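Local coordinates for inositol-1-monophosphatase (PDB 2Q74), which probably catalyses the magnesium-dependent hydrolysis of inositol 1-phosphate to free myo-inositol and phosphate, working as a homodimer, at residues 10-15 with 144-149; 24-29 with 137-142; 65-70 with 101-106. All coordinates share one frame; numbering follows the deposited sequence.

Contact 1. Residues 10-15 with 144-149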
# COMPACT_ATOMS: atom_id res chain seq x y z
N ARG A 10 15.55 -12.18 -25.43
CA ARG A 10 14.64 -13.31 -25.62
C ARG A 10 14.10 -13.82 -24.30
O ARG A 10 12.95 -14.22 -24.21
CB ARG A 10 15.33 -14.46 -26.38
N LEU A 11 14.95 -13.83 -23.28
CA LEU A 11 14.56 -14.33 -21.97
C LEU A 11 13.52 -13.42 -21.30
O LEU A 11 12.63 -13.89 -20.59
CB LEU A 11 15.78 -14.52 -21.06
CG LEU A 11 16.54 -15.86 -21.05
CD1 LEU A 11 15.71 -17.01 -21.60
CD2 LEU A 11 17.82 -15.76 -21.82
N ARG A 12 13.62 -12.11 -21.55
CA ARG A 12 12.72 -11.18 -20.90
C ARG A 12 11.34 -11.20 -21.56
O ARG A 12 10.34 -11.00 -20.89
CB ARG A 12 13.32 -9.76 -20.84
CG ARG A 12 12.61 -8.73 -21.67
CD ARG A 12 12.97 -7.31 -21.26
NE ARG A 12 13.54 -6.57 -22.39
CZ ARG A 12 14.17 -5.39 -22.32
NH1 ARG A 12 14.31 -4.75 -21.15
NH2 ARG A 12 14.66 -4.84 -23.44
N SER A 13 11.29 -11.44 -22.86
CA SER A 13 10.02 -11.53 -23.57
C SER A 13 9.19 -12.69 -23.06
O SER A 13 8.00 -12.53 -22.81
CB SER A 13 10.24 -11.70 -25.05
OG SER A 13 10.56 -10.44 -25.58
N VAL A 14 9.82 -13.84 -22.90
CA VAL A 14 9.12 -14.99 -22.37
C VAL A 14 8.73 -14.69 -20.92
O VAL A 14 7.67 -15.12 -20.45
CB VAL A 14 9.94 -16.29 -22.48
CG1 VAL A 14 10.43 -16.51 -23.90
CG2 VAL A 14 11.09 -16.25 -21.56
N ALA A 15 9.58 -13.95 -20.21
CA ALA A 15 9.29 -13.58 -18.83
C ALA A 15 8.08 -12.65 -18.78
O ALA A 15 7.23 -12.81 -17.92
CB ALA A 15 10.50 -12.92 -18.18
N VAL A 144 2.98 -4.62 -16.00
CA VAL A 144 4.10 -5.55 -15.95
C VAL A 144 5.42 -4.79 -16.01
O VAL A 144 5.66 -3.99 -16.91
CB VAL A 144 4.04 -6.63 -17.07
CG1 VAL A 144 5.17 -7.65 -16.90
CG2 VAL A 144 2.70 -7.36 -17.05
N TYR A 145 6.26 -5.03 -15.01
CA TYR A 145 7.60 -4.46 -14.95
C TYR A 145 8.53 -5.51 -15.50
O TYR A 145 8.34 -6.68 -15.21
CB TYR A 145 7.98 -4.14 -13.50
CG TYR A 145 7.07 -3.15 -12.81
CD1 TYR A 145 5.85 -3.56 -12.24
CD2 TYR A 145 7.42 -1.82 -12.73
CE1 TYR A 145 5.01 -2.63 -11.60
CE2 TYR A 145 6.63 -0.91 -12.09
CZ TYR A 145 5.41 -1.30 -11.53
OH TYR A 145 4.63 -0.35 -10.92
N SER A 146 9.54 -5.10 -16.27
CA SER A 146 10.54 -6.06 -16.74
C SER A 146 11.89 -5.45 -17.02
O SER A 146 12.00 -4.24 -17.18
CB SER A 146 10.04 -6.77 -17.99
OG SER A 146 9.73 -5.85 -19.02
N ALA A 147 12.91 -6.30 -17.10
CA ALA A 147 14.26 -5.85 -17.36
C ALA A 147 15.09 -7.02 -17.86
O ALA A 147 14.68 -8.17 -17.73
CB ALA A 147 14.86 -5.29 -16.11
N ALA A 148 16.23 -6.70 -18.45
CA ALA A 148 17.25 -7.67 -18.83
C ALA A 148 18.64 -7.01 -18.79
O ALA A 148 18.75 -5.80 -19.04
CB ALA A 148 16.96 -8.24 -20.21
N THR A 149 19.69 -7.78 -18.48
CA THR A 149 21.04 -7.21 -18.29
C THR A 149 21.48 -6.41 -19.48
O THR A 149 21.53 -6.93 -20.59
CB THR A 149 22.12 -8.27 -18.01
OG1 THR A 149 21.78 -9.49 -18.68
CG2 THR A 149 22.26 -8.53 -16.53

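Contact 2. Residues 24-29 with 137-142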
# COMPACT_ATOMS: atom_id res chain seq x y z
N ALA A 24 -3.31 -12.70 -15.39
CA ALA A 24 -4.68 -12.85 -15.89
C ALA A 24 -5.38 -14.06 -15.26
O ALA A 24 -6.59 -14.03 -14.99
CB ALA A 24 -4.67 -12.98 -17.41
N PHE A 25 -4.62 -15.13 -15.05
CA PHE A 25 -5.16 -16.38 -14.50
C PHE A 25 -5.45 -16.24 -13.02
O PHE A 25 -6.49 -16.67 -12.54
CB PHE A 25 -4.14 -17.49 -14.73
CG PHE A 25 -4.56 -18.83 -14.21
CD1 PHE A 25 -5.44 -19.61 -14.92
CD2 PHE A 25 -4.04 -19.32 -13.02
CE1 PHE A 25 -5.82 -20.88 -14.45
CE2 PHE A 25 -4.41 -20.57 -12.54
CZ PHE A 25 -5.30 -21.35 -13.26
N VAL A 26 -4.52 -15.62 -12.29
CA VAL A 26 -4.70 -15.36 -10.87
C VAL A 26 -5.93 -14.49 -10.63
O VAL A 26 -6.75 -14.74 -9.77
CB VAL A 26 -3.45 -14.63 -10.30
CG1 VAL A 26 -3.72 -14.09 -8.91
CG2 VAL A 26 -2.26 -15.58 -10.32
N ARG A 27 -6.01 -13.44 -11.42
CA ARG A 27 -7.06 -12.45 -11.35
C ARG A 27 -8.41 -13.15 -11.54
O ARG A 27 -9.38 -12.90 -10.82
CB ARG A 27 -6.75 -11.43 -12.44
CG ARG A 27 -7.68 -10.29 -12.58
CD ARG A 27 -6.94 -8.97 -12.78
NE ARG A 27 -5.68 -9.03 -13.54
CZ ARG A 27 -5.57 -9.22 -14.85
NH1 ARG A 27 -6.63 -9.44 -15.60
NH2 ARG A 27 -4.37 -9.20 -15.42
N GLY A 28 -8.44 -14.09 -12.48
CA GLY A 28 -9.64 -14.86 -12.74
C GLY A 28 -9.94 -15.94 -11.72
O GLY A 28 -11.09 -16.13 -11.32
N ARG A 29 -8.90 -16.66 -11.30
CA ARG A 29 -9.06 -17.72 -10.32
C ARG A 29 -9.47 -17.19 -8.94
O ARG A 29 -10.28 -17.82 -8.25
CB ARG A 29 -7.77 -18.53 -10.19
CG ARG A 29 -7.58 -19.60 -11.25
CD ARG A 29 -8.63 -20.74 -11.12
NE ARG A 29 -8.43 -21.52 -9.90
CZ ARG A 29 -9.39 -22.17 -9.23
NH1 ARG A 29 -10.66 -22.16 -9.63
NH2 ARG A 29 -9.08 -22.84 -8.12
N ALA A 137 4.66 -8.97 -12.49
CA ALA A 137 3.33 -8.51 -12.92
C ALA A 137 2.60 -8.07 -11.69
O ALA A 137 2.43 -8.87 -10.80
CB ALA A 137 2.56 -9.64 -13.59
N ASP A 138 2.18 -6.81 -11.66
CA ASP A 138 1.30 -6.27 -10.62
C ASP A 138 -0.12 -6.63 -11.02
O ASP A 138 -0.77 -5.94 -11.81
CB ASP A 138 1.48 -4.73 -10.52
CG ASP A 138 0.65 -4.09 -9.37
OD1 ASP A 138 -0.33 -4.69 -8.88
OD2 ASP A 138 0.98 -2.93 -8.99
N VAL A 139 -0.61 -7.72 -10.43
CA VAL A 139 -1.86 -8.33 -10.85
C VAL A 139 -3.02 -7.34 -10.84
O VAL A 139 -3.69 -7.16 -11.85
CB VAL A 139 -2.15 -9.61 -10.01
CG1 VAL A 139 -3.45 -10.25 -10.43
CG2 VAL A 139 -1.00 -10.59 -10.18
N ALA A 140 -3.27 -6.67 -9.71
CA ALA A 140 -4.50 -5.85 -9.63
C ALA A 140 -4.36 -4.59 -10.50
O ALA A 140 -5.35 -4.06 -10.99
CB ALA A 140 -4.83 -5.50 -8.19
N ALA A 141 -3.14 -4.12 -10.69
CA ALA A 141 -2.89 -2.90 -11.46
C ALA A 141 -2.97 -3.19 -12.95
O ALA A 141 -3.17 -2.28 -13.73
CB ALA A 141 -1.54 -2.33 -11.11
N ARG A 142 -2.83 -4.45 -13.33
CA ARG A 142 -2.76 -4.87 -14.73
C ARG A 142 -1.58 -4.26 -15.46
O ARG A 142 -1.69 -3.80 -16.59
CB ARG A 142 -4.07 -4.57 -15.45
CG ARG A 142 -5.17 -5.44 -14.97
CD ARG A 142 -6.50 -5.11 -15.57
NE ARG A 142 -7.47 -6.04 -15.01
CZ ARG A 142 -8.79 -5.92 -15.09
NH1 ARG A 142 -9.33 -4.89 -15.73
NH2 ARG A 142 -9.57 -6.84 -14.53

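Contact 3. Residues 65-70 with 101-106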
# COMPACT_ATOMS: atom_id res chain seq x y z
N ARG A 65 1.32 -24.45 -11.66
CA ARG A 65 1.12 -25.44 -12.71
C ARG A 65 1.08 -24.78 -14.10
O ARG A 65 1.73 -25.25 -15.02
CB ARG A 65 -0.16 -26.26 -12.45
CG ARG A 65 -0.12 -27.61 -13.14
CD ARG A 65 -1.36 -28.45 -12.91
NE ARG A 65 -1.55 -28.80 -11.50
CZ ARG A 65 -2.47 -28.28 -10.69
NH1 ARG A 65 -3.33 -27.35 -11.11
NH2 ARG A 65 -2.55 -28.69 -9.42
N LEU A 66 0.32 -23.69 -14.23
CA LEU A 66 0.24 -22.95 -15.49
C LEU A 66 1.62 -22.57 -15.98
O LEU A 66 1.95 -22.77 -17.13
CB LEU A 66 -0.61 -21.68 -15.30
CG LEU A 66 -0.92 -20.78 -16.51
CD1 LEU A 66 -2.09 -19.86 -16.19
CD2 LEU A 66 0.27 -19.96 -16.94
N LEU A 67 2.42 -22.03 -15.07
CA LEU A 67 3.75 -21.55 -15.41
C LEU A 67 4.72 -22.67 -15.79
O LEU A 67 5.53 -22.51 -16.71
CB LEU A 67 4.33 -20.75 -14.25
CG LEU A 67 3.73 -19.37 -14.05
CD1 LEU A 67 4.15 -18.82 -12.70
CD2 LEU A 67 4.16 -18.42 -15.15
N ARG A 68 4.63 -23.78 -15.07
CA ARG A 68 5.47 -24.94 -15.36
C ARG A 68 5.15 -25.54 -16.72
O ARG A 68 6.07 -25.86 -17.48
CB ARG A 68 5.31 -26.00 -14.26
CG ARG A 68 6.03 -25.64 -12.96
CD ARG A 68 5.90 -26.73 -11.89
NE ARG A 68 6.55 -26.35 -10.64
CZ ARG A 68 7.85 -26.47 -10.37
NH1 ARG A 68 8.70 -26.98 -11.27
NH2 ARG A 68 8.32 -26.08 -9.19
N ASP A 69 3.86 -25.68 -17.03
CA ASP A 69 3.42 -26.21 -18.31
C ASP A 69 3.86 -25.30 -19.44
O ASP A 69 4.46 -25.75 -20.40
CB ASP A 69 1.89 -26.37 -18.34
CG ASP A 69 1.39 -27.43 -17.35
OD1 ASP A 69 2.18 -28.31 -16.96
OD2 ASP A 69 0.20 -27.38 -16.95
N ARG A 70 3.60 -24.01 -19.30
CA ARG A 70 3.95 -23.06 -20.35
C ARG A 70 5.46 -23.01 -20.59
O ARG A 70 5.92 -22.81 -21.71
CB ARG A 70 3.41 -21.67 -20.01
CG ARG A 70 1.89 -21.56 -20.07
CD ARG A 70 1.39 -21.55 -21.50
NE ARG A 70 1.82 -20.35 -22.20
CZ ARG A 70 2.26 -20.31 -23.45
NH1 ARG A 70 2.38 -21.41 -24.17
NH2 ARG A 70 2.61 -19.15 -23.98
N TRP A 101 14.46 -20.96 -14.33
CA TRP A 101 13.35 -20.05 -14.09
C TRP A 101 12.98 -20.09 -12.63
O TRP A 101 12.60 -21.13 -12.11
CB TRP A 101 12.18 -20.38 -15.00
CG TRP A 101 12.58 -20.23 -16.41
CD1 TRP A 101 13.16 -21.17 -17.18
CD2 TRP A 101 12.50 -19.04 -17.20
NE1 TRP A 101 13.42 -20.66 -18.42
CE2 TRP A 101 13.04 -19.35 -18.46
CE3 TRP A 101 12.01 -17.74 -16.96
CZ2 TRP A 101 13.11 -18.41 -19.50
CZ3 TRP A 101 12.09 -16.80 -17.99
CH2 TRP A 101 12.64 -17.14 -19.25
N VAL A 102 13.14 -18.95 -11.96
CA VAL A 102 12.83 -18.81 -10.55
C VAL A 102 11.51 -18.08 -10.43
O VAL A 102 11.38 -16.97 -10.95
CB VAL A 102 13.89 -17.98 -9.81
CG1 VAL A 102 13.64 -17.98 -8.31
CG2 VAL A 102 15.29 -18.51 -10.12
N LEU A 103 10.52 -18.68 -9.77
CA LEU A 103 9.23 -18.04 -9.78
C LEU A 103 8.38 -18.09 -8.51
O LEU A 103 8.58 -18.94 -7.65
CB LEU A 103 8.45 -18.44 -11.03
CG LEU A 103 8.08 -19.87 -11.39
CD1 LEU A 103 8.43 -20.10 -12.86
CD2 LEU A 103 8.78 -20.87 -10.56
N ASP A 104 7.51 -17.09 -8.40
CA ASP A 104 6.48 -17.03 -7.37
C ASP A 104 5.16 -16.59 -8.02
O ASP A 104 5.03 -15.44 -8.47
CB ASP A 104 6.84 -16.07 -6.23
CG ASP A 104 5.92 -16.23 -5.02
OD1 ASP A 104 4.93 -16.98 -5.13
OD2 ASP A 104 6.18 -15.63 -3.96
N PRO A 105 4.19 -17.50 -8.07
CA PRO A 105 2.87 -17.18 -8.63
C PRO A 105 2.10 -16.08 -7.88
O PRO A 105 1.36 -15.32 -8.50
CB PRO A 105 2.12 -18.50 -8.50
CG PRO A 105 3.19 -19.54 -8.38
CD PRO A 105 4.26 -18.89 -7.61
N ILE A 106 2.25 -16.03 -6.56
CA ILE A 106 1.61 -15.00 -5.77
C ILE A 106 2.53 -14.56 -4.64
O ILE A 106 2.62 -15.22 -3.60
CB ILE A 106 0.27 -15.48 -5.15
CG1 ILE A 106 -0.69 -16.03 -6.22
CG2 ILE A 106 -0.38 -14.32 -4.36
CD1 ILE A 106 -1.88 -16.77 -5.65

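Contact 1. Residues 10-15 with 144-149
Arg-12 and Ala-148 face each other where helix 10-15 runs nearly antiparallel to strand 144-148, at 163° between their N-to-C directions, with the two axes 8.0 Å apart at closest approach. The close spacing fits the short side chains of Ser-146 and Ala-148 on the strand's helix-facing side: the CA atoms of Arg-12 and Ala-148 lie only 6.1 Å from each other. Arg-12 carries the helix side of the contact at CB, CD and NH1. Its CB sits 4.0 Å from CB of Ala-148, and a methyl suits a place where the backbones come this close. The same CB is 3.7 Å from Ala-147 O, a van der Waals contact with the backbone. Farther along, CD passes 4.2 Å from Ser-146 OG. A bend at chi3 (122°) then sets the guanidinium across the strand, near Ala-147 and Ala-148, with NH1 ending 3.8 Å from Ala-148 N. The methyl of Ala-148 lies over one face of this flat group, while CA of Ala-147 approaches its edge near the plane. No hydrogen bond crosses between the segments, so the arginine serves here as a long, partly apolar arm. Ser-146 also turns its CB toward the helix, and its hydroxyl is hydrogen-bonded to Glu-16, one turn beyond Arg-12, so a small polar residue fits beneath the helix without leaving OG unpaired. The CB of Ala-147 points the other way, toward Ile-242 and Glu-245 of helix 233-245. Strand 143-148 lies between strands 130-138 and 152-157, and Arg-12 also touches Ala-133 and His-154 on these neighbours. Helix 8-33 therefore covers one face and helix 233-245 the other, so the sheet is a beta layer between two helical layers of the alpha-beta-alpha-beta-alpha sandwich.

Contact 2. Residues 24-29 with 137-142
Arg-27 on helix 24-29 and Val-139, just past the end of strand 137-138, bring their CA atoms to 6.7 Å at a short turn. Val-26 adds an apolar touch, its CG1 4.1 Å from CG1 of Val-139, the two branched side chains crossing at about a right angle. Arg-27 starts with CG anti to its backbone nitrogen (chi1 -180°), then bends at chi2 and chi3, which lays the guanidinium back over Ala-24 and leaves NE facing the turn. From there NE donates to Val-139 O at 3.2 Å. This bond is bent, 137° at the hydrogen, and NE approaches from above the carbonyl plane; Arg-142 N reaches the same oxygen from the opposite face. Ala-24 CA and Arg-142 NE lie over opposite faces of the Arg-27 guanidinium, both offset toward its rim; the guanidinium planes, 67° apart, do not stack. Arg-27 NH1 lies 3.6 Å from Arg-142 NE. Such like charges would be expected to disfavour one another, softened perhaps by solvent, since Arg-142 is exposed. Residues 139-141 take right-handed and Arg-142 left-handed helical angles, as in four-residue beta-hairpin loops; this one joins strands 130-138 and 143-148, and helix 8-33 packs against it.

Contact 3. Residues 65-70 with 101-106
A single leucine supplies the helix side of this contact: Leu-67 on helix 65-70 meets both Leu-103 and Pro-105 through the same methyl, CD1. The partners belong to the Asp-Pro-Ile-Asp-Gly-Thr sequence characteristic of the inositol monophosphatase family and the strand leading into it; within it, Asp-104 heads an Asx turn. Leu-67 directs its CB at the strand, and chi2 of 167° sets CD1 anti to CA, carrying this methyl well away from the helix backbone. It comes to 4.3 Å from CG of Leu-103 and 4.5 Å from CG of Pro-105. Such reach is needed, because even the nearest CA atoms, those of Leu-67 and Pro-105, are 8.1 Å apart. Leucine suits both positions, filling a buried interface with flexible apolar branches; Leu-67 also packs on Ile-123 and Leu-103 on Ile-80. Proline fits the corner the chain turns at 105: its ring restricts the backbone and gives a compact apolar surface, which rests on Thr-63 and Glu-64 of helix 55-74 as well.

Between these two inward-facing residues, Asp-104 turns its CB away from the helix, toward the probable active site. By similarity it binds both magnesium ions, and Ile-106 one of them; the carboxylate oxygens of Asp-104 lie close to those of Glu-83 and Asp-235, an acidic cluster consistent with metal binding. The Asx turn links the two predicted metal ligands directly: Ile-106 N donates to Asp-104 OD1 at 3.2 Å, approaching from above the carboxylate plane, 57° out of it.

In the fold
From the N terminus, helix 8-33 enters contact 1 with residues 10-15 and, four turns later, contact 2 with residues 24-29. Helix 55-74 follows and gives residues 65-70 to contact 3, which closes first, when the chain reaches strand 100-104. Contact 2 closes next, at the end of strand 130-138, and contact 1 last, on the neighbouring strand 143-148. The three loops are therefore nested without crossing, contact 3 inside contact 2 and contact 2 inside contact 1. All three join the two N-terminal helices to one mixed sheet. The helices also meet directly, Phe-25 packing on Leu-66, while Trp-101 of segment 101-106 packs on Ala-15 of segment 10-15.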